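Local coordinates for protein dihydrofolate reductase, putative (Aspergillus flavus, PDB 6DRS) that probably catalyses the NADPH-dependent reduction of dihydrofolate to tetrahydrofolate, and here holds NADP together with an antifolate inhibitor, at residues A[130-133]-A[137-140]; A[66-71]-A[93-98]; A[230-233]-A[238-241]. One frame throughout, in Å; residues are numbered along the deposited sequence.

Interaction 1 (A[130-133]-A[137-140]); sequences IVSS and AALE. With NAP (NADP nicotinamide-adenine-dinucleotide phosphate), chain H.
Ser-132 at the end of a parallel strand meets Ala-137 and Ala-138 of the helix that follows, a beta-alpha unit of the alpha/beta dihydrofolate reductase fold. Strand 128-132 pairs with strand 81-85, and helix 135-146 packs back on the same sheet after a very short connection. Small side chains make the close approach possible: the CA atoms of Ser-132 and Ala-138 are 5.2 Å apart.

The side chain of Ser-132 can be followed outward. Its CB, pointing at the helix, rests on the backbone, 3.7 Å from Ala-138 CA, and also touches the methyl of Ala-138, with 3.9 Å between Ser-132 CB and Ala-138 CB. One bond further, OG is swung beside its own backbone N (chi1 -45°), which carries it alongside the first helical turn, 3.4 Å from Ala-138 CA. This buried hydroxyl finds its polar partner one turn along the helix, in a hydrogen bond with OD2 of Asp-141, so that apolar contact and a polar tether issue from the same residue. The methyl of Ala-138 in turn reaches Val-83 and Val-85 of the neighbouring strand.

Ser-133 carries the contact to the outside and to the cofactor. Its OG lies 3.6 Å from Ala-137 CB, while its carbonyl O approaches the adenine of NADP, 3.2 Å from C2A.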
loop_
_atom_site.group_PDB
_atom_site.type_symbol
_atom_site.label_atom_id
_atom_site.label_comp_id
_atom_site.label_asym_id
_atom_site.label_seq_id
_atom_site.Cartn_x
_atom_site.Cartn_y
_atom_site.Cartn_z
ATOM N N ILE A 130 -0.648 -6.034 -14.156
ATOM C CA ILE A 130 -0.150 -5.450 -15.383
ATOM C C ILE A 130 1.160 -4.697 -15.099
ATOM O O ILE A 130 1.409 -4.253 -13.972
ATOM C CB ILE A 130 -1.205 -4.537 -16.020
ATOM C CG1 ILE A 130 -1.416 -3.272 -15.196
ATOM C CG2 ILE A 130 -2.508 -5.295 -16.188
ATOM C CD1 ILE A 130 -2.684 -2.511 -15.563
ATOM N N VAL A 131 1.972 -4.518 -16.139
ATOM C CA VAL A 131 3.315 -3.950 -15.983
ATOM C C VAL A 131 3.393 -2.689 -16.837
ATOM O O VAL A 131 3.033 -2.757 -17.966
ATOM C CB VAL A 131 4.370 -4.971 -16.444
ATOM C CG1 VAL A 131 5.782 -4.407 -16.328
ATOM C CG2 VAL A 131 4.231 -6.308 -15.726
ATOM N N SER A 132 3.842 -1.568 -16.280
ATOM C CA SER A 132 3.921 -0.296 -16.970
ATOM C C SER A 132 5.344 0.246 -16.858
ATOM O O SER A 132 6.112 -0.189 -15.994
ATOM C CB SER A 132 2.960 0.710 -16.370
ATOM O OG SER A 132 1.692 0.099 -16.157
ATOM N N SER A 133 5.630 1.249 -17.676
ATOM C CA SER A 133 6.977 1.791 -17.871
ATOM C C SER A 133 7.218 2.992 -16.940
ATOM O O SER A 133 8.302 3.600 -16.939
ATOM C CB SER A 133 7.151 2.190 -19.306
ATOM O OG SER A 133 6.292 3.281 -19.605
ATOM N N ALA A 137 2.426 6.368 -16.718
ATOM C CA ALA A 137 2.043 5.281 -17.602
ATOM C C ALA A 137 1.106 4.309 -16.878
ATOM O O ALA A 137 0.124 3.870 -17.471
ATOM C CB ALA A 137 3.272 4.561 -18.112
ATOM N N ALA A 138 1.430 3.953 -15.629
ATOM C CA ALA A 138 0.602 3.041 -14.829
ATOM C C ALA A 138 -0.808 3.619 -14.643
ATOM O O ALA A 138 -1.820 2.917 -14.836
ATOM C CB ALA A 138 1.268 2.767 -13.496
ATOM N N LEU A 139 -0.866 4.894 -14.269
ATOM C CA LEU A 139 -2.144 5.547 -14.044
ATOM C C LEU A 139 -2.960 5.516 -15.346
ATOM O O LEU A 139 -4.113 5.125 -15.334
ATOM C CB LEU A 139 -1.912 6.975 -13.547
ATOM C CG LEU A 139 -1.451 7.097 -12.092
ATOM C CD1 LEU A 139 -1.157 8.550 -11.729
ATOM C CD2 LEU A 139 -2.470 6.504 -11.126
ATOM N N GLU A 140 -2.341 5.883 -16.464
ATOM C CA GLU A 140 -2.994 5.841 -17.769
ATOM C C GLU A 140 -3.487 4.418 -18.088
ATOM O O GLU A 140 -4.669 4.218 -18.419
ATOM C CB GLU A 140 -1.990 6.253 -18.837
ATOM C CG GLU A 140 -2.336 7.540 -19.537
ATOM C CD GLU A 140 -1.065 8.109 -20.132
ATOM O OE1 GLU A 140 -0.290 7.318 -20.704
ATOM O OE2 GLU A 140 -0.836 9.323 -19.993
HETATM P PA NAP H . 10.585 0.450 -5.247
HETATM O O1A NAP H . 9.581 -0.517 -4.686
HETATM O O2A NAP H . 10.443 1.919 -5.418
HETATM O O5B NAP H . 11.091 -0.154 -6.668
HETATM C C5B NAP H . 12.244 0.329 -7.385
HETATM C C4B NAP H . 12.114 -0.252 -8.778
HETATM O O4B NAP H . 10.952 0.295 -9.405
HETATM C C3B NAP H . 13.256 0.109 -9.716
HETATM O O3B NAP H . 14.347 -0.811 -9.563
HETATM C C2B NAP H . 12.587 -0.008 -11.073
HETATM O O2B NAP H . 12.362 -1.380 -11.386
HETATM C C1B NAP H . 11.185 0.508 -10.806
HETATM N N9A NAP H . 11.102 1.937 -11.051
HETATM C C8A NAP H . 11.316 2.824 -10.067
HETATM N N7A NAP H . 11.176 4.078 -10.547
HETATM C C5A NAP H . 10.859 3.997 -11.858
HETATM C C6A NAP H . 10.580 4.971 -12.937
HETATM N N6A NAP H . 10.609 6.274 -12.625
HETATM N N1A NAP H . 10.289 4.542 -14.185
HETATM C C2A NAP H . 10.259 3.219 -14.427
HETATM N N3A NAP H . 10.508 2.273 -13.481
HETATM C C4A NAP H . 10.817 2.578 -12.195
HETATM O O3 NAP H . 11.974 0.092 -4.447
HETATM P PN NAP H . 12.610 0.793 -3.119
HETATM O O1N NAP H . 12.434 2.253 -3.128
HETATM O O2N NAP H . 13.988 0.169 -3.080
HETATM O O5D NAP H . 11.733 0.146 -1.949
HETATM C C5D NAP H . 11.689 -1.247 -1.763
HETATM C C4D NAP H . 11.819 -1.380 -0.261
HETATM O O4D NAP H . 10.801 -0.582 0.344
HETATM C C3D NAP H . 11.670 -2.781 0.283
HETATM O O3D NAP H . 12.563 -2.885 1.423
HETATM C C2D NAP H . 10.231 -2.806 0.724
HETATM O O2D NAP H . 10.046 -3.755 1.744
HETATM C C1D NAP H . 10.014 -1.394 1.220
HETATM N N1N NAP H . 8.590 -0.998 1.198
HETATM C C2N NAP H . 8.008 -0.668 2.375
HETATM C C3N NAP H . 6.649 -0.302 2.450
HETATM C C7N NAP H . 6.030 0.078 3.793
HETATM O O7N NAP H . 4.873 0.506 3.860
HETATM N N7N NAP H . 6.783 -0.070 4.899
HETATM C C4N NAP H . 5.887 -0.326 1.264
HETATM C C5N NAP H . 6.521 -0.679 0.071
HETATM C C6N NAP H . 7.873 -1.029 0.054
HETATM P P2B NAP H . 13.381 -2.202 -12.322
HETATM O O1X NAP H . 14.673 -2.327 -11.525
HETATM O O2X NAP H . 12.734 -3.571 -12.381
HETATM O O3X NAP H . 13.434 -1.264 -13.489
#

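Interaction 2 (A[66-71]-A[93-98]); sequences TYDSVP and SKRVAE. With NAP (NADP nicotinamide-adenine-dinucleotide phosphate), chain H.
Tyr-67 and Asp-68, on the short helix 64-69 beside the cofactor, meet Arg-95 and Val-96 of the long helix 89-116, a helix-to-helix contact on one side of the dihydrofolate reductase sheet. The backbones stay well apart, with 9.5 Å between the CA atoms of Tyr-67 and Val-96, so long side chains have to span the gap.

The packed part is the phenol ring of Tyr-67. With CG anti to the backbone N (chi1 -179°) the ring extends toward helix 89-116, where CE2 touches Val-96 CG2 at 4.0 Å. Both residues are buried, and Ile-84 of the central sheet touches each of them. The ring's hydroxyl is secured by a hydrogen bond to Glu-99, one helical turn beyond Arg-95.

The more open side is polar. Arg-95 lies alongside the same ring, its NH1 at the ring edge and the two planes inclined at 58°. Its chain bends at chi3, bringing the guanidinium to Asp-68 in a salt bridge gathered on one carboxylate oxygen: NH2 donates to the syn lone pair of OD1 at 2.8 Å, and NH1 adds a weak bond. The planes are turned 52° apart, unlike a flat two-oxygen pairing. Glu-99 also binds Arg-95, and Arg-64 takes the other oxygen of Asp-68, extending the charged network.

One residue before Tyr-67, Thr-66 turns to the cofactor pyrophosphate: its backbone N makes a weak bond to NADP O1A, and its OG1 donates to NADP O1A at a short 2.5 Å.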
loop_
_atom_site.group_PDB
_atom_site.type_symbol
_atom_site.label_atom_id
_atom_site.label_comp_id
_atom_site.label_asym_id
_atom_site.label_seq_id
_atom_site.Cartn_x
_atom_site.Cartn_y
_atom_site.Cartn_z
ATOM N N THR A 66 9.150 -3.633 -4.728
ATOM C CA THR A 66 8.054 -3.888 -3.795
ATOM C C THR A 66 7.246 -5.091 -4.282
ATOM O O THR A 66 6.896 -5.973 -3.492
ATOM C CB THR A 66 7.171 -2.648 -3.606
ATOM O OG1 THR A 66 7.981 -1.616 -3.038
ATOM C CG2 THR A 66 5.992 -2.925 -2.701
ATOM N N TYR A 67 6.990 -5.159 -5.591
ATOM C CA TYR A 67 6.381 -6.401 -6.105
ATOM C C TYR A 67 7.183 -7.619 -5.631
ATOM O O TYR A 67 6.621 -8.563 -5.092
ATOM C CB TYR A 67 6.220 -6.378 -7.623
ATOM C CG TYR A 67 5.572 -7.630 -8.159
ATOM C CD1 TYR A 67 4.193 -7.812 -8.095
ATOM C CD2 TYR A 67 6.330 -8.637 -8.744
ATOM C CE1 TYR A 67 3.588 -8.955 -8.603
ATOM C CE2 TYR A 67 5.742 -9.799 -9.230
ATOM C CZ TYR A 67 4.364 -9.948 -9.180
ATOM O OH TYR A 67 3.775 -11.073 -9.686
ATOM N N ASP A 68 8.506 -7.571 -5.811
ATOM C CA ASP A 68 9.385 -8.717 -5.485
ATOM C C ASP A 68 9.383 -8.990 -3.978
ATOM O O ASP A 68 9.535 -10.131 -3.572
ATOM C CB ASP A 68 10.795 -8.511 -6.038
ATOM C CG ASP A 68 10.880 -8.707 -7.539
ATOM O OD1 ASP A 68 9.908 -9.239 -8.109
ATOM O OD2 ASP A 68 11.917 -8.319 -8.135
ATOM N N SER A 69 9.174 -7.959 -3.165
ATOM C CA SER A 69 9.185 -8.090 -1.708
ATOM C C SER A 69 8.042 -8.970 -1.205
ATOM O O SER A 69 8.162 -9.529 -0.107
ATOM C CB SER A 69 9.149 -6.763 -1.021
ATOM O OG SER A 69 7.863 -6.180 -1.091
ATOM N N VAL A 70 6.950 -9.078 -1.970
ATOM C CA VAL A 70 5.866 -9.989 -1.584
ATOM C C VAL A 70 6.303 -11.411 -1.929
ATOM O O VAL A 70 6.773 -11.634 -3.031
ATOM C CB VAL A 70 4.557 -9.669 -2.331
ATOM C CG1 VAL A 70 3.380 -10.381 -1.689
ATOM C CG2 VAL A 70 4.298 -8.175 -2.421
ATOM N N PRO A 71 6.102 -12.368 -1.019
ATOM C CA PRO A 71 6.435 -13.785 -1.283
ATOM C C PRO A 71 5.735 -14.283 -2.556
ATOM O O PRO A 71 4.613 -13.858 -2.830
ATOM C CB PRO A 71 5.918 -14.564 -0.058
ATOM C CG PRO A 71 5.754 -13.516 1.022
ATOM C CD PRO A 71 5.435 -12.233 0.282
ATOM N N SER A 93 7.092 -8.212 -17.555
ATOM C CA SER A 93 5.824 -8.719 -18.161
ATOM C C SER A 93 5.792 -10.249 -18.190
ATOM O O SER A 93 4.861 -10.840 -17.640
ATOM C CB SER A 93 5.638 -8.185 -19.543
ATOM O OG SER A 93 5.332 -6.807 -19.484
ATOM N N LYS A 94 6.791 -10.891 -18.820
ATOM C CA LYS A 94 6.740 -12.357 -18.965
ATOM C C LYS A 94 6.641 -13.021 -17.594
ATOM O O LYS A 94 5.876 -13.989 -17.406
ATOM C CB LYS A 94 7.974 -12.926 -19.668
ATOM C CG LYS A 94 8.222 -12.465 -21.100
ATOM C CD LYS A 94 8.605 -13.636 -22.026
ATOM C CE LYS A 94 9.798 -13.391 -22.934
ATOM N NZ LYS A 94 9.882 -11.980 -23.385
ATOM N N ARG A 95 7.416 -12.519 -16.635
ATOM C CA ARG A 95 7.459 -13.176 -15.322
ATOM C C ARG A 95 6.144 -12.907 -14.563
ATOM O O ARG A 95 5.638 -13.784 -13.859
ATOM C CB ARG A 95 8.711 -12.729 -14.551
ATOM C CG ARG A 95 8.806 -13.262 -13.126
ATOM C CD ARG A 95 10.091 -12.835 -12.434
ATOM N NE ARG A 95 10.202 -11.404 -12.190
ATOM C CZ ARG A 95 9.834 -10.817 -11.060
ATOM N NH1 ARG A 95 9.266 -11.532 -10.102
ATOM N NH2 ARG A 95 10.074 -9.529 -10.883
ATOM N N VAL A 96 5.612 -11.688 -14.673
ATOM C CA VAL A 96 4.353 -11.334 -13.961
ATOM C C VAL A 96 3.208 -12.182 -14.552
ATOM O O VAL A 96 2.455 -12.837 -13.795
ATOM C CB VAL A 96 4.084 -9.816 -14.019
ATOM C CG1 VAL A 96 2.634 -9.469 -13.702
ATOM C CG2 VAL A 96 5.043 -9.032 -13.120
ATOM N N ALA A 97 3.164 -12.259 -15.897
ATOM C CA ALA A 97 2.158 -13.069 -16.615
ATOM C C ALA A 97 2.191 -14.491 -16.073
ATOM O O ALA A 97 1.156 -15.103 -15.830
ATOM C CB ALA A 97 2.397 -13.034 -18.099
ATOM N N GLU A 98 3.393 -14.976 -15.803
ATOM C CA GLU A 98 3.540 -16.335 -15.335
ATOM C C GLU A 98 2.983 -16.455 -13.917
ATOM O O GLU A 98 2.275 -17.420 -13.603
ATOM C CB GLU A 98 5.014 -16.718 -15.387
ATOM C CG GLU A 98 5.269 -18.206 -15.517
ATOM C CD GLU A 98 6.760 -18.520 -15.479
ATOM O OE1 GLU A 98 7.512 -17.957 -16.324
ATOM O OE2 GLU A 98 7.174 -19.299 -14.590
HETATM P PA NAP H . 10.585 0.450 -5.247
HETATM O O1A NAP H . 9.581 -0.517 -4.686
HETATM O O2A NAP H . 10.443 1.919 -5.418
HETATM O O5B NAP H . 11.091 -0.154 -6.668
HETATM C C5B NAP H . 12.244 0.329 -7.385
HETATM C C4B NAP H . 12.114 -0.252 -8.778
HETATM O O4B NAP H . 10.952 0.295 -9.405
HETATM C C3B NAP H . 13.256 0.109 -9.716
HETATM O O3B NAP H . 14.347 -0.811 -9.563
HETATM C C2B NAP H . 12.587 -0.008 -11.073
HETATM O O2B NAP H . 12.362 -1.380 -11.386
HETATM C C1B NAP H . 11.185 0.508 -10.806
HETATM N N9A NAP H . 11.102 1.937 -11.051
HETATM C C8A NAP H . 11.316 2.824 -10.067
HETATM N N7A NAP H . 11.176 4.078 -10.547
HETATM C C5A NAP H . 10.859 3.997 -11.858
HETATM C C6A NAP H . 10.580 4.971 -12.937
HETATM N N6A NAP H . 10.609 6.274 -12.625
HETATM N N1A NAP H . 10.289 4.542 -14.185
HETATM C C2A NAP H . 10.259 3.219 -14.427
HETATM N N3A NAP H . 10.508 2.273 -13.481
HETATM C C4A NAP H . 10.817 2.578 -12.195
HETATM O O3 NAP H . 11.974 0.092 -4.447
HETATM P PN NAP H . 12.610 0.793 -3.119
HETATM O O1N NAP H . 12.434 2.253 -3.128
HETATM O O2N NAP H . 13.988 0.169 -3.080
HETATM O O5D NAP H . 11.733 0.146 -1.949
HETATM C C5D NAP H . 11.689 -1.247 -1.763
HETATM C C4D NAP H . 11.819 -1.380 -0.261
HETATM O O4D NAP H . 10.801 -0.582 0.344
HETATM C C3D NAP H . 11.670 -2.781 0.283
HETATM O O3D NAP H . 12.563 -2.885 1.423
HETATM C C2D NAP H . 10.231 -2.806 0.724
HETATM O O2D NAP H . 10.046 -3.755 1.744
HETATM C C1D NAP H . 10.014 -1.394 1.220
HETATM N N1N NAP H . 8.590 -0.998 1.198
HETATM C C2N NAP H . 8.008 -0.668 2.375
HETATM C C3N NAP H . 6.649 -0.302 2.450
HETATM C C7N NAP H . 6.030 0.078 3.793
HETATM O O7N NAP H . 4.873 0.506 3.860
HETATM N N7N NAP H . 6.783 -0.070 4.899
HETATM C C4N NAP H . 5.887 -0.326 1.264
HETATM C C5N NAP H . 6.521 -0.679 0.071
HETATM C C6N NAP H . 7.873 -1.029 0.054
HETATM P P2B NAP H . 13.381 -2.202 -12.322
HETATM O O1X NAP H . 14.673 -2.327 -11.525
HETATM O O2X NAP H . 12.734 -3.571 -12.381
HETATM O O3X NAP H . 13.434 -1.264 -13.489
#

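Interaction 3 (A[230-233]-A[238-241]); sequences EWKD and RIQM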
loop_
_atom_site.group_PDB
_atom_site.type_symbol
_atom_site.label_atom_id
_atom_site.label_comp_id
_atom_site.label_asym_id
_atom_site.label_seq_id
_atom_site.Cartn_x
_atom_site.Cartn_y
_atom_site.Cartn_z
ATOM N N GLU A 230 -5.465 6.239 17.538
ATOM C CA GLU A 230 -4.955 5.854 18.858
ATOM C C GLU A 230 -3.782 4.872 18.704
ATOM O O GLU A 230 -3.782 4.082 17.750
ATOM C CB GLU A 230 -6.053 5.051 19.565
ATOM C CG GLU A 230 -6.387 5.530 20.958
ATOM C CD GLU A 230 -7.021 6.909 20.967
ATOM O OE1 GLU A 230 -6.277 7.917 21.089
ATOM O OE2 GLU A 230 -8.260 6.972 20.852
ATOM N N TRP A 231 -2.834 4.857 19.655
ATOM C CA TRP A 231 -1.800 3.803 19.709
ATOM C C TRP A 231 -2.444 2.512 20.196
ATOM O O TRP A 231 -3.296 2.561 21.046
ATOM C CB TRP A 231 -0.613 4.173 20.609
ATOM C CG TRP A 231 0.252 5.260 20.059
ATOM C CD1 TRP A 231 0.226 6.567 20.444
ATOM C CD2 TRP A 231 1.252 5.172 19.024
ATOM N NE1 TRP A 231 1.122 7.300 19.712
ATOM C CE2 TRP A 231 1.775 6.475 18.838
ATOM C CE3 TRP A 231 1.782 4.134 18.251
ATOM C CZ2 TRP A 231 2.796 6.768 17.930
ATOM C CZ3 TRP A 231 2.775 4.424 17.344
ATOM C CH2 TRP A 231 3.268 5.721 17.178
ATOM N N LYS A 232 -2.023 1.389 19.637
ATOM C CA LYS A 232 -2.545 0.059 19.962
ATOM C C LYS A 232 -1.343 -0.890 20.078
ATOM O O LYS A 232 -0.380 -0.773 19.321
ATOM C CB LYS A 232 -3.459 -0.417 18.828
ATOM C CG LYS A 232 -4.223 0.690 18.102
ATOM C CD LYS A 232 -4.334 0.509 16.594
ATOM C CE LYS A 232 -5.187 -0.689 16.222
ATOM N NZ LYS A 232 -5.093 -1.005 14.778
ATOM N N ASP A 233 -1.373 -1.807 21.032
ATOM C CA ASP A 233 -0.185 -2.597 21.295
ATOM C C ASP A 233 -0.227 -3.819 20.391
ATOM O O ASP A 233 -1.248 -4.441 20.301
ATOM C CB ASP A 233 -0.057 -2.981 22.773
ATOM C CG ASP A 233 0.543 -1.881 23.642
ATOM O OD1 ASP A 233 1.389 -1.088 23.143
ATOM O OD2 ASP A 233 0.166 -1.821 24.820
ATOM N N ARG A 238 4.109 -0.807 19.117
ATOM C CA ARG A 238 2.794 -0.152 19.122
ATOM C C ARG A 238 2.600 0.535 17.753
ATOM O O ARG A 238 3.579 0.997 17.138
ATOM C CB ARG A 238 2.589 0.736 20.361
ATOM C CG ARG A 238 3.587 1.883 20.511
ATOM C CD ARG A 238 3.417 2.940 21.616
ATOM N NE ARG A 238 4.081 4.211 21.276
ATOM C CZ ARG A 238 3.814 5.433 21.774
ATOM N NH1 ARG A 238 3.000 5.607 22.805
ATOM N NH2 ARG A 238 4.367 6.501 21.222
ATOM N N ILE A 239 1.350 0.595 17.268
ATOM C CA ILE A 239 1.027 1.173 15.935
ATOM C C ILE A 239 -0.184 2.115 16.055
ATOM O O ILE A 239 -1.044 1.933 16.930
ATOM C CB ILE A 239 0.780 0.054 14.888
ATOM C CG1 ILE A 239 -0.487 -0.759 15.205
ATOM C CG2 ILE A 239 2.025 -0.818 14.715
ATOM C CD1 ILE A 239 -1.033 -1.581 14.048
ATOM N N GLN A 240 -0.244 3.100 15.168
ATOM C CA GLN A 240 -1.389 3.980 15.004
ATOM C C GLN A 240 -1.465 4.377 13.521
ATOM O O GLN A 240 -0.426 4.394 12.813
ATOM C CB GLN A 240 -1.315 5.212 15.913
ATOM C CG GLN A 240 -0.173 6.142 15.551
ATOM C CD GLN A 240 -0.215 7.548 16.100
ATOM O OE1 GLN A 240 0.523 8.411 15.642
ATOM N NE2 GLN A 240 -1.052 7.798 17.089
ATOM N N MET A 241 -2.682 4.726 13.068
ATOM C CA MET A 241 -2.935 5.081 11.667
ATOM C C MET A 241 -3.327 6.556 11.595
ATOM O O MET A 241 -4.157 7.023 12.366
ATOM C CB MET A 241 -4.034 4.187 11.076
ATOM C CG MET A 241 -3.539 2.767 10.722
ATOM S SD MET A 241 -3.282 1.646 12.119
ATOM C CE MET A 241 -3.217 0.048 11.311
HETATM O O HOH W 1 -4.845 4.207 15.114
#
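Trp-231 is sandwiched between Arg-238 and Gln-240 where the chain enters an antiparallel beta hairpin, strands 232-234 and 237-246, at the C-terminal end of the dihydrofolate reductase fold.

Backbone bonds set the register. Lys-232 and Ile-239 form a hydrogen-bonded pair: Lys-232 N donates to Ile-239 O at 2.9 Å, and Ile-239 N returns the straighter of the two bonds to Lys-232 O. Asp-233 and Arg-238 follow as a non-hydrogen-bonded pair.

Stacking comes next. The guanidinium of Arg-238 lies flat on one face of the indole, its CZ 3.7 Å from the centroid of the five-membered ring of Trp-231 in a cation-pi contact, with the planes only 8° apart. On the opposite face Gln-240 CG makes a CH-pi contact, 3.6 Å from the centroid of the six-membered ring of Trp-231, and the amide beyond it stacks at 4°. CG of Arg-238 and CG of Gln-240 each lie between their own backbone N and carbonyl carbon, which raises the two extended side chains on either side of the ring. Strand 174-183 fixes their polar ends: Glu-182 forms a salt bridge with Arg-238, and Asn-180 is hydrogen-bonded to Gln-240 OE1.

Looser van der Waals contact lies on the face that carries Lys-232 and Ile-239: CG and CD of Lys-232 pass the carbonyl O of Ile-239, and Lys-232 NZ ends 4.1 Å from Met-241 CE.

Just ahead of strand 232-234, a water bridges the segments, donating to Glu-230 O at 2.8 Å and accepting from Met-241 N at 3.0 Å.

Overall arrangement
The three contacts show how one sheet-based fold is tied together from separate places. Along the chain they close in series: interaction 2 first, then interaction 1, then interaction 3. The first two are neighbours, with centres about 14 Å apart; helix 89-116 leads to strand 128-132, and Val-131 packs on Ser-93 and Val-96 where they meet. Both also reach NADP, interaction 2 at the pyrophosphate and interaction 1 at the adenine. Interaction 3 lies across the chain's centre, about 34 Å from interaction 1 between centres, yet its hairpin belongs to the same mixed sheet. The Met-241 side chain comes within about 6 Å of the inhibitor, which Thr-66 of interaction 2 also touches.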